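Local coordinates for A rubisco-like protein (Burkholderia fungorum, PDB 3NWR) that belongs to the rubisco-like proteins, relatives of the carbon-fixing enzyme, and probably acts as a lyase-type enzyme with a TIM-barrel active site, at residues D241-H246 with Q271-T276; M259-W264 with H284-G289; P278-A283 with G312-H317; S300-Q305 with A336-T341. All coordinates share one frame; numbering follows the deposited sequence.

The four contacts sample adjoining layers of one TIM barrel. Contacts 2 and 3 are buried core and meet at strand 280-284, which contact 2 pairs with strand 257-261 and contact 3 with strand 315-319; to the parallel backbone bonds, contact 2 adds Asn-Trp and Asn-Ser side-chain bonds, contact 3 a carboxylate and a row of histidines. Contacts 1 and 4 each join two outer helices, and the centres of these two contacts lie about 25 Å apart. Contact 1 is partly exposed, depends on arginine, and lies where the second subunit docks. Contact 4 is buried, has no direct hydrogen bond between its segments and relies on water. Arg274 ties contact 1 to contact 3 through Asp314, while Met316 packs from contact 3 onto contact 4.

Contact 1 of 4, residues D241-H246 with Q271-T276; sequences DAMRRH and QSLRRT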
loop_
_atom_site.group_PDB
_atom_site.type_symbol
_atom_site.label_atom_id
_atom_site.label_comp_id
_atom_site.label_asym_id
_atom_site.label_seq_id
_atom_site.Cartn_x
_atom_site.Cartn_y
_atom_site.Cartn_z
ATOM N N ASP A 241 -10.953 -8.890 11.465
ATOM C CA ASP A 241 -11.913 -9.712 12.197
ATOM C C ASP A 241 -13.287 -9.621 11.538
ATOM O O ASP A 241 -13.991 -10.629 11.402
ATOM C CB ASP A 241 -12.008 -9.290 13.663
ATOM C CG ASP A 241 -10.747 -9.592 14.447
ATOM O OD1 ASP A 241 -9.952 -10.450 14.035
ATOM O OD2 ASP A 241 -10.557 -8.970 15.511
ATOM N N ALA A 242 -13.674 -8.413 11.140
ATOM C CA ALA A 242 -14.952 -8.212 10.469
ATOM C C ALA A 242 -14.999 -8.939 9.132
ATOM O O ALA A 242 -16.008 -9.571 8.803
ATOM C CB ALA A 242 -15.249 -6.729 10.290
ATOM N N MET A 243 -13.913 -8.866 8.363
ATOM C CA MET A 243 -13.856 -9.585 7.088
ATOM C C MET A 243 -14.089 -11.070 7.241
ATOM O O MET A 243 -14.751 -11.684 6.402
ATOM C CB MET A 243 -12.526 -9.373 6.360
ATOM C CG MET A 243 -12.416 -8.033 5.694
ATOM S SD MET A 243 -11.247 -8.068 4.302
ATOM C CE MET A 243 -9.735 -8.319 5.193
ATOM N N ARG A 244 -13.522 -11.662 8.286
ATOM C CA ARG A 244 -13.741 -13.081 8.531
ATOM C C ARG A 244 -15.208 -13.361 8.820
ATOM O O ARG A 244 -15.758 -14.347 8.325
ATOM C CB ARG A 244 -12.859 -13.601 9.674
ATOM C CG ARG A 244 -11.434 -13.949 9.226
ATOM C CD ARG A 244 -10.551 -14.382 10.391
ATOM N NE ARG A 244 -9.379 -15.124 9.923
ATOM C CZ ARG A 244 -8.232 -15.229 10.588
ATOM N NH1 ARG A 244 -8.079 -14.620 11.760
ATOM N NH2 ARG A 244 -7.232 -15.935 10.079
ATOM N N ARG A 245 -15.844 -12.501 9.612
ATOM C CA ARG A 245 -17.278 -12.653 9.866
ATOM C C ARG A 245 -18.066 -12.527 8.564
ATOM O O ARG A 245 -19.000 -13.294 8.325
ATOM C CB ARG A 245 -17.775 -11.637 10.899
ATOM C CG ARG A 245 -17.229 -11.892 12.297
ATOM C CD ARG A 245 -17.902 -11.018 13.352
ATOM N NE ARG A 245 -17.699 -9.586 13.143
ATOM C CZ ARG A 245 -16.680 -8.880 13.635
ATOM N NH1 ARG A 245 -15.740 -9.469 14.367
ATOM N NH2 ARG A 245 -16.599 -7.579 13.393
ATOM N N HIS A 246 -17.701 -11.559 7.726
ATOM C CA HIS A 246 -18.392 -11.377 6.453
ATOM C C HIS A 246 -18.233 -12.610 5.565
ATOM O O HIS A 246 -19.178 -13.033 4.910
ATOM C CB HIS A 246 -17.854 -10.171 5.675
ATOM C CG HIS A 246 -17.956 -8.859 6.392
ATOM N ND1 HIS A 246 -18.908 -8.591 7.356
ATOM C CD2 HIS A 246 -17.231 -7.724 6.251
ATOM C CE1 HIS A 246 -18.750 -7.351 7.789
ATOM N NE2 HIS A 246 -17.742 -6.803 7.132
ATOM N N GLN A 271 -3.518 -12.823 3.854
ATOM C CA GLN A 271 -2.982 -14.163 4.075
ATOM C C GLN A 271 -3.769 -14.867 5.182
ATOM O O GLN A 271 -4.094 -16.053 5.067
ATOM C CB GLN A 271 -1.479 -14.139 4.374
ATOM C CG GLN A 271 -0.921 -15.544 4.525
ATOM C CD GLN A 271 0.582 -15.606 4.665
ATOM O OE1 GLN A 271 1.277 -14.586 4.648
ATOM N NE2 GLN A 271 1.098 -16.820 4.799
ATOM N N SER A 272 -4.111 -14.134 6.238
ATOM C CA SER A 272 -4.890 -14.728 7.319
ATOM C C SER A 272 -6.303 -15.094 6.852
ATOM O O SER A 272 -6.796 -16.178 7.158
ATOM C CB SER A 272 -4.938 -13.799 8.533
ATOM O OG SER A 272 -3.672 -13.778 9.174
ATOM N N LEU A 273 -6.940 -14.203 6.098
ATOM C CA LEU A 273 -8.278 -14.462 5.574
ATOM C C LEU A 273 -8.257 -15.695 4.687
ATOM O O LEU A 273 -9.166 -16.516 4.734
ATOM C CB LEU A 273 -8.779 -13.267 4.771
ATOM C CG LEU A 273 -10.096 -13.448 4.016
ATOM C CD1 LEU A 273 -11.254 -13.685 5.002
ATOM C CD2 LEU A 273 -10.351 -12.221 3.159
ATOM N N ARG A 274 -7.216 -15.815 3.868
ATOM C CA ARG A 274 -7.082 -16.948 2.949
ATOM C C ARG A 274 -7.134 -18.279 3.678
ATOM O O ARG A 274 -7.701 -19.254 3.161
ATOM C CB ARG A 274 -5.763 -16.847 2.183
ATOM C CG ARG A 274 -5.324 -18.138 1.476
ATOM C CD ARG A 274 -6.041 -18.337 0.126
ATOM N NE ARG A 274 -7.457 -18.661 0.282
ATOM C CZ ARG A 274 -8.336 -18.771 -0.714
ATOM N NH1 ARG A 274 -7.981 -18.584 -1.997
ATOM N NH2 ARG A 274 -9.585 -19.090 -0.413
ATOM N N ARG A 275 -6.534 -18.334 4.863
ATOM C CA ARG A 275 -6.476 -19.587 5.605
ATOM C C ARG A 275 -7.820 -20.002 6.195
ATOM O O ARG A 275 -8.038 -21.179 6.475
ATOM C CB ARG A 275 -5.427 -19.516 6.712
ATOM C CG ARG A 275 -3.995 -19.600 6.223
ATOM C CD ARG A 275 -3.069 -19.971 7.380
ATOM N NE ARG A 275 -3.260 -19.053 8.495
ATOM C CZ ARG A 275 -2.667 -17.869 8.582
ATOM N NH1 ARG A 275 -1.835 -17.473 7.625
ATOM N NH2 ARG A 275 -2.908 -17.085 9.622
ATOM N N THR A 276 -8.721 -19.048 6.393
ATOM C CA THR A 276 -9.988 -19.371 7.052
ATOM C C THR A 276 -11.220 -19.383 6.138
ATOM O O THR A 276 -12.292 -19.818 6.566
ATOM C CB THR A 276 -10.232 -18.484 8.299
ATOM O OG1 THR A 276 -10.151 -17.102 7.935
ATOM C CG2 THR A 276 -9.185 -18.776 9.360
#
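Met243 makes the first approach from helix 240-252, its SD lying 4.4 Å from Leu273 CD2 in a loose apolar contact. The backbone of the same residue adds a little, since Met243 O is 4.3 Å from Leu273 CD1. Arg244, next in sequence, carries most of the contact. Its CG sits beside the backbone N (chi1 -82°) and the chain then runs extended to NE, so that it crosses the Thr276 side chain at about a right angle. Along the way Arg244 CG passes 4.2 Å from Leu273 CD1. Two N-H groups of the guanidinium are used across the contact: NE donates to Thr276 OG1 at 2.9 Å, somewhat tilted from the guanidinium plane, and NH2 donates weakly to Ser272 O at 3.0 Å. Thr276 CG2 packs next to the same group, 3.5 Å from Arg244 NH2. Two like charges come close here, Arg244 NH2 and Arg275 NH2 being 4.5 Å apart; both nitrogens form salt bridges to Asp241 OD2 of the second subunit, which would offset their repulsion. Asp241 returns the interaction to the arginines of that subunit, making the contact part of a reciprocal dimer interface. The two helix segments cross at -27° with axes 10.2 Å apart, as adjacent outer helices of the TIM barrel, one leading into strand 257-261 and the other into strand 280-284.

Contact 2 of 4, residues M259-W264 with H284-G289; sequences MASINW and HRNGYG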
loop_
_atom_site.group_PDB
_atom_site.type_symbol
_atom_site.label_atom_id
_atom_site.label_comp_id
_atom_site.label_asym_id
_atom_site.label_seq_id
_atom_site.Cartn_x
_atom_site.Cartn_y
_atom_site.Cartn_z
ATOM N N MET A 259 -14.656 -10.624 -2.444
ATOM C CA MET A 259 -13.741 -9.662 -3.042
ATOM C C MET A 259 -13.132 -8.823 -1.925
ATOM O O MET A 259 -13.786 -8.550 -0.919
ATOM C CB MET A 259 -14.534 -8.768 -3.990
ATOM C CG MET A 259 -13.909 -7.428 -4.322
ATOM S SD MET A 259 -15.094 -6.552 -5.374
ATOM C CE MET A 259 -14.431 -4.888 -5.285
ATOM N N ALA A 260 -11.876 -8.423 -2.095
ATOM C CA ALA A 260 -11.198 -7.556 -1.125
ATOM C C ALA A 260 -10.305 -6.553 -1.837
ATOM O O ALA A 260 -9.667 -6.892 -2.833
ATOM C CB ALA A 260 -10.374 -8.395 -0.132
ATOM N N SER A 261 -10.277 -5.323 -1.329
ATOM C CA SER A 261 -9.363 -4.297 -1.827
ATOM C C SER A 261 -7.996 -4.569 -1.221
ATOM O O SER A 261 -7.663 -4.086 -0.132
ATOM C CB SER A 261 -9.862 -2.908 -1.446
ATOM O OG SER A 261 -11.072 -2.634 -2.123
ATOM N N ILE A 262 -7.209 -5.368 -1.935
ATOM C CA ILE A 262 -5.964 -5.893 -1.372
ATOM C C ILE A 262 -4.996 -4.848 -0.817
ATOM O O ILE A 262 -4.396 -5.061 0.228
ATOM C CB ILE A 262 -5.232 -6.811 -2.369
ATOM C CG1 ILE A 262 -5.115 -6.142 -3.751
ATOM C CG2 ILE A 262 -5.980 -8.144 -2.473
ATOM C CD1 ILE A 262 -4.190 -6.895 -4.750
ATOM N N ASN A 263 -4.817 -3.732 -1.519
ATOM C CA ASN A 263 -3.822 -2.766 -1.069
ATOM C C ASN A 263 -4.130 -2.210 0.316
ATOM O O ASN A 263 -3.225 -1.969 1.112
ATOM C CB ASN A 263 -3.674 -1.626 -2.065
ATOM C CG ASN A 263 -3.151 -2.101 -3.392
ATOM O OD1 ASN A 263 -2.191 -2.888 -3.446
ATOM N ND2 ASN A 263 -3.787 -1.660 -4.475
ATOM N N TRP A 264 -5.415 -2.025 0.594
ATOM C CA TRP A 264 -5.817 -1.392 1.840
ATOM C C TRP A 264 -6.040 -2.416 2.940
ATOM O O TRP A 264 -5.912 -2.108 4.129
ATOM C CB TRP A 264 -7.076 -0.555 1.600
ATOM C CG TRP A 264 -6.983 0.277 0.349
ATOM C CD1 TRP A 264 -7.864 0.293 -0.689
ATOM C CD2 TRP A 264 -5.930 1.189 -0.003
ATOM N NE1 TRP A 264 -7.433 1.167 -1.660
ATOM C CE2 TRP A 264 -6.253 1.732 -1.264
ATOM C CE3 TRP A 264 -4.757 1.605 0.629
ATOM C CZ2 TRP A 264 -5.439 2.667 -1.904
ATOM C CZ3 TRP A 264 -3.945 2.539 -0.018
ATOM C CH2 TRP A 264 -4.301 3.059 -1.260
ATOM N N HIS A 284 -9.187 -7.120 -5.680
ATOM C CA HIS A 284 -9.363 -5.864 -6.396
ATOM C C HIS A 284 -8.170 -4.987 -6.090
ATOM O O HIS A 284 -7.870 -4.735 -4.925
ATOM C CB HIS A 284 -10.663 -5.141 -6.018
ATOM C CG HIS A 284 -11.045 -4.089 -7.009
ATOM N ND1 HIS A 284 -10.467 -2.839 -7.021
ATOM C CD2 HIS A 284 -11.889 -4.124 -8.070
ATOM C CE1 HIS A 284 -10.961 -2.136 -8.027
ATOM N NE2 HIS A 284 -11.830 -2.892 -8.676
ATOM N N ARG A 285 -7.495 -4.510 -7.131
ATOM C CA ARG A 285 -6.215 -3.843 -6.932
ATOM C C ARG A 285 -6.293 -2.319 -6.842
ATOM O O ARG A 285 -5.266 -1.646 -6.941
ATOM C CB ARG A 285 -5.218 -4.256 -8.030
ATOM C CG ARG A 285 -5.480 -3.569 -9.373
ATOM C CD ARG A 285 -4.568 -4.056 -10.486
ATOM N NE ARG A 285 -4.510 -3.042 -11.537
ATOM C CZ ARG A 285 -3.848 -3.170 -12.685
ATOM N NH1 ARG A 285 -3.207 -4.291 -12.970
ATOM N NH2 ARG A 285 -3.816 -2.155 -13.534
ATOM N N ASN A 286 -7.484 -1.763 -6.637
ATOM C CA ASN A 286 -7.599 -0.305 -6.592
ATOM C C ASN A 286 -6.524 0.307 -5.695
ATOM O O ASN A 286 -6.286 -0.170 -4.584
ATOM C CB ASN A 286 -9.018 0.168 -6.201
ATOM C CG ASN A 286 -9.369 -0.123 -4.756
ATOM O OD1 ASN A 286 -9.158 0.709 -3.884
ATOM N ND2 ASN A 286 -9.934 -1.307 -4.500
ATOM N N GLY A 287 -5.861 1.343 -6.212
ATOM C CA GLY A 287 -4.757 1.978 -5.522
ATOM C C GLY A 287 -3.435 1.622 -6.187
ATOM O O GLY A 287 -2.427 2.297 -5.967
ATOM N N TYR A 288 -3.435 0.568 -7.000
ATOM C CA TYR A 288 -2.206 0.143 -7.668
ATOM C C TYR A 288 -1.665 1.221 -8.627
ATOM O O TYR A 288 -0.458 1.291 -8.869
ATOM C CB TYR A 288 -2.376 -1.221 -8.371
ATOM C CG TYR A 288 -1.156 -1.608 -9.173
ATOM C CD1 TYR A 288 0.060 -1.856 -8.541
ATOM C CD2 TYR A 288 -1.208 -1.700 -10.555
ATOM C CE1 TYR A 288 1.193 -2.183 -9.267
ATOM C CE2 TYR A 288 -0.073 -2.037 -11.297
ATOM C CZ TYR A 288 1.118 -2.279 -10.640
ATOM O OH TYR A 288 2.251 -2.591 -11.372
ATOM N N GLY A 289 -2.540 2.084 -9.140
ATOM C CA GLY A 289 -2.097 3.194 -9.973
ATOM C C GLY A 289 -1.142 4.128 -9.234
ATOM O O GLY A 289 -0.177 4.646 -9.805
HETATM O O HOH W 1 -6.849 -2.666 -3.315
#
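Ser261 and His284 form a parallel beta bridge between neighbouring strands of the TIM barrel: Ala260 O accepts His284 N at 2.9 Å, and Ile262 N donates to His284 O. Beyond the bridge lies the tight part, where three bonds fix the rotation of the Asn286 amide. Its ND2 donates to Ser261 OG at 3.0 Å, in the amide plane, and to His284 ND1. Its OD1 accepts Trp264 NE1 at 2.9 Å, in the indole plane but above the carbonyl plane. Asn263 ND2 donates to Asn286 O at 2.9 Å from above the carbonyl plane, while Asn263 OD1 bonds Tyr304 OH. Water 1 is well held too, bridging Asn263 N to His284 O and Asn286 O. Gly287, at positive phi (107°), places its CA 3.7 Å from Trp264 CZ2.

The Met259 side is looser. His284 NE2 bonds carboxylated Lys195 weakly, consistent with a rubisco-like active site, and Met259 reaches His284 only through CE, 3.8 Å from His284 CB.

Contact 3 of 4, residues P278-A283 with G312-H317; sequences PLVLHA and GVDHMH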
loop_
_atom_site.group_PDB
_atom_site.type_symbol
_atom_site.label_atom_id
_atom_site.label_comp_id
_atom_site.label_asym_id
_atom_site.label_seq_id
_atom_site.Cartn_x
_atom_site.Cartn_y
_atom_site.Cartn_z
ATOM N N PRO A 278 -12.964 -20.850 2.540
ATOM C CA PRO A 278 -12.873 -21.786 1.415
ATOM C C PRO A 278 -13.393 -21.191 0.111
ATOM O O PRO A 278 -13.464 -21.906 -0.891
ATOM C CB PRO A 278 -13.780 -22.934 1.864
ATOM C CG PRO A 278 -14.829 -22.261 2.681
ATOM C CD PRO A 278 -14.130 -21.125 3.399
ATOM N N LEU A 279 -13.751 -19.910 0.126
ATOM C CA LEU A 279 -14.328 -19.250 -1.038
ATOM C C LEU A 279 -13.246 -18.789 -2.010
ATOM O O LEU A 279 -12.065 -18.748 -1.670
ATOM C CB LEU A 279 -15.178 -18.052 -0.598
ATOM C CG LEU A 279 -16.261 -18.384 0.430
ATOM C CD1 LEU A 279 -16.898 -17.127 0.983
ATOM C CD2 LEU A 279 -17.302 -19.290 -0.214
ATOM N N VAL A 280 -13.663 -18.469 -3.227
ATOM C CA VAL A 280 -12.785 -17.807 -4.192
ATOM C C VAL A 280 -12.448 -16.413 -3.675
ATOM O O VAL A 280 -13.327 -15.681 -3.236
ATOM C CB VAL A 280 -13.487 -17.693 -5.552
ATOM C CG1 VAL A 280 -12.624 -16.907 -6.546
ATOM C CG2 VAL A 280 -13.797 -19.079 -6.099
ATOM N N LEU A 281 -11.170 -16.057 -3.748
ATOM C CA LEU A 281 -10.686 -14.762 -3.285
ATOM C C LEU A 281 -10.414 -13.885 -4.504
ATOM O O LEU A 281 -9.415 -14.076 -5.214
ATOM C CB LEU A 281 -9.408 -14.951 -2.471
ATOM C CG LEU A 281 -9.369 -14.414 -1.049
ATOM C CD1 LEU A 281 -7.955 -14.550 -0.501
ATOM C CD2 LEU A 281 -9.843 -12.971 -1.005
ATOM N N HIS A 282 -11.324 -12.955 -4.761
ATOM C CA HIS A 282 -11.230 -12.049 -5.912
ATOM C C HIS A 282 -10.522 -10.773 -5.451
ATOM O O HIS A 282 -11.089 -9.971 -4.708
ATOM C CB HIS A 282 -12.641 -11.735 -6.446
ATOM C CG HIS A 282 -12.662 -10.827 -7.639
ATOM N ND1 HIS A 282 -12.538 -11.290 -8.933
ATOM C CD2 HIS A 282 -12.818 -9.485 -7.733
ATOM C CE1 HIS A 282 -12.604 -10.270 -9.772
ATOM N NE2 HIS A 282 -12.763 -9.162 -9.070
ATOM N N ALA A 283 -9.284 -10.584 -5.899
ATOM C CA ALA A 283 -8.481 -9.445 -5.461
ATOM C C ALA A 283 -8.738 -8.203 -6.306
ATOM O O ALA A 283 -8.526 -8.229 -7.520
ATOM C CB ALA A 283 -6.990 -9.813 -5.510
ATOM N N GLY A 312 -2.331 -15.988 -1.643
ATOM C CA GLY A 312 -3.289 -17.016 -2.008
ATOM C C GLY A 312 -4.523 -16.547 -2.758
ATOM O O GLY A 312 -5.494 -17.302 -2.899
ATOM N N VAL A 313 -4.500 -15.309 -3.254
ATOM C CA VAL A 313 -5.621 -14.818 -4.056
ATOM C C VAL A 313 -5.849 -15.683 -5.308
ATOM O O VAL A 313 -4.916 -16.297 -5.828
ATOM C CB VAL A 313 -5.445 -13.347 -4.463
ATOM C CG1 VAL A 313 -5.369 -12.468 -3.215
ATOM C CG2 VAL A 313 -4.197 -13.170 -5.328
ATOM N N ASP A 314 -7.089 -15.708 -5.793
ATOM C CA ASP A 314 -7.463 -16.574 -6.907
ATOM C C ASP A 314 -7.571 -15.833 -8.233
ATOM O O ASP A 314 -7.365 -16.430 -9.289
ATOM C CB ASP A 314 -8.809 -17.231 -6.602
ATOM C CG ASP A 314 -8.714 -18.236 -5.489
ATOM O OD1 ASP A 314 -7.951 -19.208 -5.655
ATOM O OD2 ASP A 314 -9.394 -18.057 -4.452
ATOM N N HIS A 315 -7.943 -14.556 -8.167
ATOM C CA HIS A 315 -8.087 -13.702 -9.342
ATOM C C HIS A 315 -7.272 -12.437 -9.151
ATOM O O HIS A 315 -7.179 -11.917 -8.038
ATOM C CB HIS A 315 -9.525 -13.225 -9.518
ATOM C CG HIS A 315 -10.557 -14.307 -9.584
ATOM N ND1 HIS A 315 -11.905 -14.027 -9.533
ATOM C CD2 HIS A 315 -10.455 -15.652 -9.716
ATOM C CE1 HIS A 315 -12.590 -15.156 -9.629
ATOM N NE2 HIS A 315 -11.733 -16.156 -9.744
ATOM N N MET A 316 -6.722 -11.909 -10.246
ATOM C CA MET A 316 -6.084 -10.595 -10.230
ATOM C C MET A 316 -6.567 -9.750 -11.398
ATOM O O MET A 316 -6.756 -10.265 -12.504
ATOM C CB MET A 316 -4.555 -10.714 -10.318
ATOM C CG MET A 316 -3.879 -11.204 -9.034
ATOM S SD MET A 316 -3.826 -9.982 -7.685
ATOM C CE MET A 316 -2.521 -8.868 -8.238
ATOM N N HIS A 317 -6.743 -8.454 -11.155
ATOM C CA HIS A 317 -7.147 -7.517 -12.193
ATOM C C HIS A 317 -5.973 -7.030 -13.022
ATOM O O HIS A 317 -4.893 -6.728 -12.477
ATOM C CB HIS A 317 -7.853 -6.323 -11.566
ATOM C CG HIS A 317 -9.290 -6.575 -11.280
ATOM N ND1 HIS A 317 -10.297 -6.074 -12.074
ATOM C CD2 HIS A 317 -9.896 -7.302 -10.310
ATOM C CE1 HIS A 317 -11.465 -6.474 -11.600
ATOM N NE2 HIS A 317 -11.248 -7.221 -10.531
HETATM O O HOH W 2 -6.005 -7.569 -8.463
#
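Ala283, His315 and Leu281 lose the most surface where strands 280-284 and 315-319 run parallel, the two strands of a beta-alpha-beta unit of the TIM barrel whose helix is 301-309. The axes of the short strand segments approach to 5.1 Å at an angle of 11°. Leu281 is gripped by its backbone: its O accepts Asp314 N at 2.9 Å and, weakly, His315 N, while its N donates to the anti lone pair of Asp314 OD2 at 2.8 Å. That oxygen also forms a salt bridge with Arg274, and Asp314 OD1 takes the backbone N atoms of His147 and Gly148, so several groups hold this buried carboxylate in place. Ala283 contributes its N to His315 O, a longer bond made from above the carbonyl plane. Its CB touches both Val313 CG1 at 3.9 Å and Met316 SD at 3.8 Å.

The His315 ring has Val280 CG1 over one face, 3.4 Å from NE2, an atom that hydrogen-bonds Thr152 OG1. At its edge, ND1 meets His282 ND1 at 2.9 Å, nearly straight (170°) and with the ring planes at 86°; the proton may sit on either nitrogen. His282 CG is anti to its backbone N, and the ring it leads to spans two histidines of the neighbouring strand. At the far end of this imidazole, His282 NE2 hydrogen-bonds His317 NE2 at 2.9 Å.

Contact 4 of 4, residues S300-Q305 with A336-T341; sequences SFQAYQ and ARDCAT
Asp338 OD2 reaches across to helix 301-309, where it lies 3.4 Å from Gln302 CA and takes a hydrogen bond from water 4 at 2.7 Å. The same water accepts weakly from Gln302 N, linking the carboxylate indirectly to the first turn of that helix. OD2 also sits in the plane of the Phe301 ring at its edge, 3.6 Å from CD2; ring and carboxylate planes differ by 11°. The other oxygen, Asp338 OD1, accepts water 3 at 2.7 Å, which in turn takes a weak bond from Gln302 NE2; Gln302 OE1 accepts from Leu132 N of strand 126-133, in the N-terminal domain. Cys339 SG approaches the Phe301 edge too, 4.2 Å from CE2, in a sulfur-aromatic contact.

Gln305 packs against the base of the aspartate, its CD 3.7 Å from Asp338 CB. Gln305 CB lies over a face of the Phe301 ring, offset toward the rim. NE2 bonds Gln302 O on a lone pair at 3.3 Å and reaches Thr341 O through water 5, while OE1 accepts from Arg309 NH2. The helix segments cross at -39° as neighbouring outer helices of the barrel. With no direct hydrogen bond between the two segments, the joint depends on packing, bridging waters and Arg309, which bonds groups of both; the carboxylate beside the start of helix 301-309 would probably be stabilised by that helix's dipole.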
loop_
_atom_site.group_PDB
_atom_site.type_symbol
_atom_site.label_atom_id
_atom_site.label_comp_id
_atom_site.label_asym_id
_atom_site.label_seq_id
_atom_site.Cartn_x
_atom_site.Cartn_y
_atom_site.Cartn_z
ATOM N N SER A 300 6.378 -2.527 -10.866
ATOM C CA SER A 300 5.760 -3.108 -12.059
ATOM C C SER A 300 4.889 -4.299 -11.669
ATOM O O SER A 300 5.041 -4.880 -10.581
ATOM C CB SER A 300 6.821 -3.571 -13.060
ATOM O OG SER A 300 7.650 -2.487 -13.440
ATOM N N PHE A 301 3.983 -4.680 -12.559
ATOM C CA PHE A 301 2.986 -5.680 -12.193
ATOM C C PHE A 301 3.608 -7.041 -11.876
ATOM O O PHE A 301 3.149 -7.736 -10.986
ATOM C CB PHE A 301 1.911 -5.816 -13.282
ATOM C CG PHE A 301 0.743 -6.683 -12.887
ATOM C CD1 PHE A 301 -0.299 -6.177 -12.114
ATOM C CD2 PHE A 301 0.683 -7.997 -13.309
ATOM C CE1 PHE A 301 -1.387 -6.992 -11.764
ATOM C CE2 PHE A 301 -0.393 -8.810 -12.970
ATOM C CZ PHE A 301 -1.431 -8.302 -12.195
ATOM N N GLN A 302 4.649 -7.438 -12.603
ATOM C CA GLN A 302 5.241 -8.759 -12.367
ATOM C C GLN A 302 5.590 -8.945 -10.891
ATOM O O GLN A 302 5.275 -9.979 -10.286
ATOM C CB GLN A 302 6.492 -8.939 -13.232
ATOM C CG GLN A 302 6.932 -10.375 -13.436
ATOM C CD GLN A 302 7.492 -11.018 -12.187
ATOM O OE1 GLN A 302 8.040 -10.352 -11.299
ATOM N NE2 GLN A 302 7.347 -12.338 -12.105
ATOM N N ALA A 303 6.238 -7.933 -10.318
ATOM C CA ALA A 303 6.635 -7.980 -8.917
ATOM C C ALA A 303 5.410 -7.907 -7.996
ATOM O O ALA A 303 5.282 -8.688 -7.046
ATOM C CB ALA A 303 7.610 -6.851 -8.599
ATOM N N TYR A 304 4.537 -6.942 -8.273
ATOM C CA TYR A 304 3.318 -6.736 -7.497
ATOM C C TYR A 304 2.494 -8.023 -7.400
ATOM O O TYR A 304 2.088 -8.445 -6.303
ATOM C CB TYR A 304 2.500 -5.636 -8.173
ATOM C CG TYR A 304 1.196 -5.258 -7.502
ATOM C CD1 TYR A 304 1.183 -4.518 -6.318
ATOM C CD2 TYR A 304 -0.024 -5.603 -8.083
ATOM C CE1 TYR A 304 -0.033 -4.160 -5.719
ATOM C CE2 TYR A 304 -1.231 -5.244 -7.498
ATOM C CZ TYR A 304 -1.224 -4.522 -6.325
ATOM O OH TYR A 304 -2.432 -4.165 -5.770
ATOM N N GLN A 305 2.236 -8.644 -8.549
ATOM C CA GLN A 305 1.409 -9.853 -8.598
ATOM C C GLN A 305 2.122 -11.052 -7.976
ATOM O O GLN A 305 1.476 -11.955 -7.457
ATOM C CB GLN A 305 0.945 -10.149 -10.033
ATOM C CG GLN A 305 2.063 -10.518 -11.013
ATOM C CD GLN A 305 2.191 -12.013 -11.243
ATOM O OE1 GLN A 305 1.193 -12.717 -11.406
ATOM N NE2 GLN A 305 3.435 -12.501 -11.296
ATOM N N ALA A 336 -1.558 -9.772 -17.909
ATOM C CA ALA A 336 -2.352 -10.977 -18.110
ATOM C C ALA A 336 -1.442 -12.196 -18.217
ATOM O O ALA A 336 -1.689 -13.236 -17.604
ATOM C CB ALA A 336 -3.211 -10.850 -19.354
ATOM N N ARG A 337 -0.362 -12.058 -18.975
ATOM C CA ARG A 337 0.554 -13.170 -19.146
ATOM C C ARG A 337 1.244 -13.547 -17.836
ATOM O O ARG A 337 1.491 -14.731 -17.571
ATOM C CB ARG A 337 1.533 -12.876 -20.286
ATOM C CG ARG A 337 0.803 -12.863 -21.623
ATOM C CD ARG A 337 1.697 -12.537 -22.804
ATOM N NE ARG A 337 0.940 -12.655 -24.046
ATOM C CZ ARG A 337 1.376 -12.258 -25.234
ATOM N NH1 ARG A 337 2.575 -11.698 -25.354
ATOM N NH2 ARG A 337 0.607 -12.414 -26.304
ATOM N N ASP A 338 1.512 -12.547 -17.001
ATOM C CA ASP A 338 2.062 -12.806 -15.668
ATOM C C ASP A 338 1.144 -13.735 -14.869
ATOM O O ASP A 338 1.602 -14.694 -14.235
ATOM C CB ASP A 338 2.253 -11.502 -14.885
ATOM C CG ASP A 338 3.449 -10.691 -15.349
ATOM O OD1 ASP A 338 4.428 -11.280 -15.878
ATOM O OD2 ASP A 338 3.422 -9.453 -15.148
ATOM N N CYS A 339 -0.152 -13.446 -14.896
ATOM C CA CYS A 339 -1.141 -14.222 -14.147
ATOM C C CYS A 339 -1.094 -15.702 -14.494
ATOM O O CYS A 339 -1.263 -16.566 -13.623
ATOM C CB CYS A 339 -2.551 -13.686 -14.396
ATOM S SG CYS A 339 -2.872 -12.065 -13.681
ATOM N N ALA A 340 -0.859 -15.986 -15.775
ATOM C CA ALA A 340 -0.845 -17.365 -16.260
ATOM C C ALA A 340 0.497 -18.064 -16.046
ATOM O O ALA A 340 0.603 -19.279 -16.196
ATOM C CB ALA A 340 -1.222 -17.402 -17.732
ATOM N N THR A 341 1.519 -17.299 -15.685
ATOM C CA THR A 341 2.854 -17.843 -15.511
ATOM C C THR A 341 3.035 -18.320 -14.072
ATOM O O THR A 341 2.905 -17.524 -13.148
ATOM C CB THR A 341 3.907 -16.765 -15.833
ATOM O OG1 THR A 341 3.691 -16.268 -17.161
ATOM C CG2 THR A 341 5.343 -17.320 -15.703
HETATM O O HOH W 3 5.545 -13.505 -14.734
HETATM O O HOH W 4 4.515 -7.069 -15.622
HETATM O O HOH W 5 4.469 -15.057 -12.640
#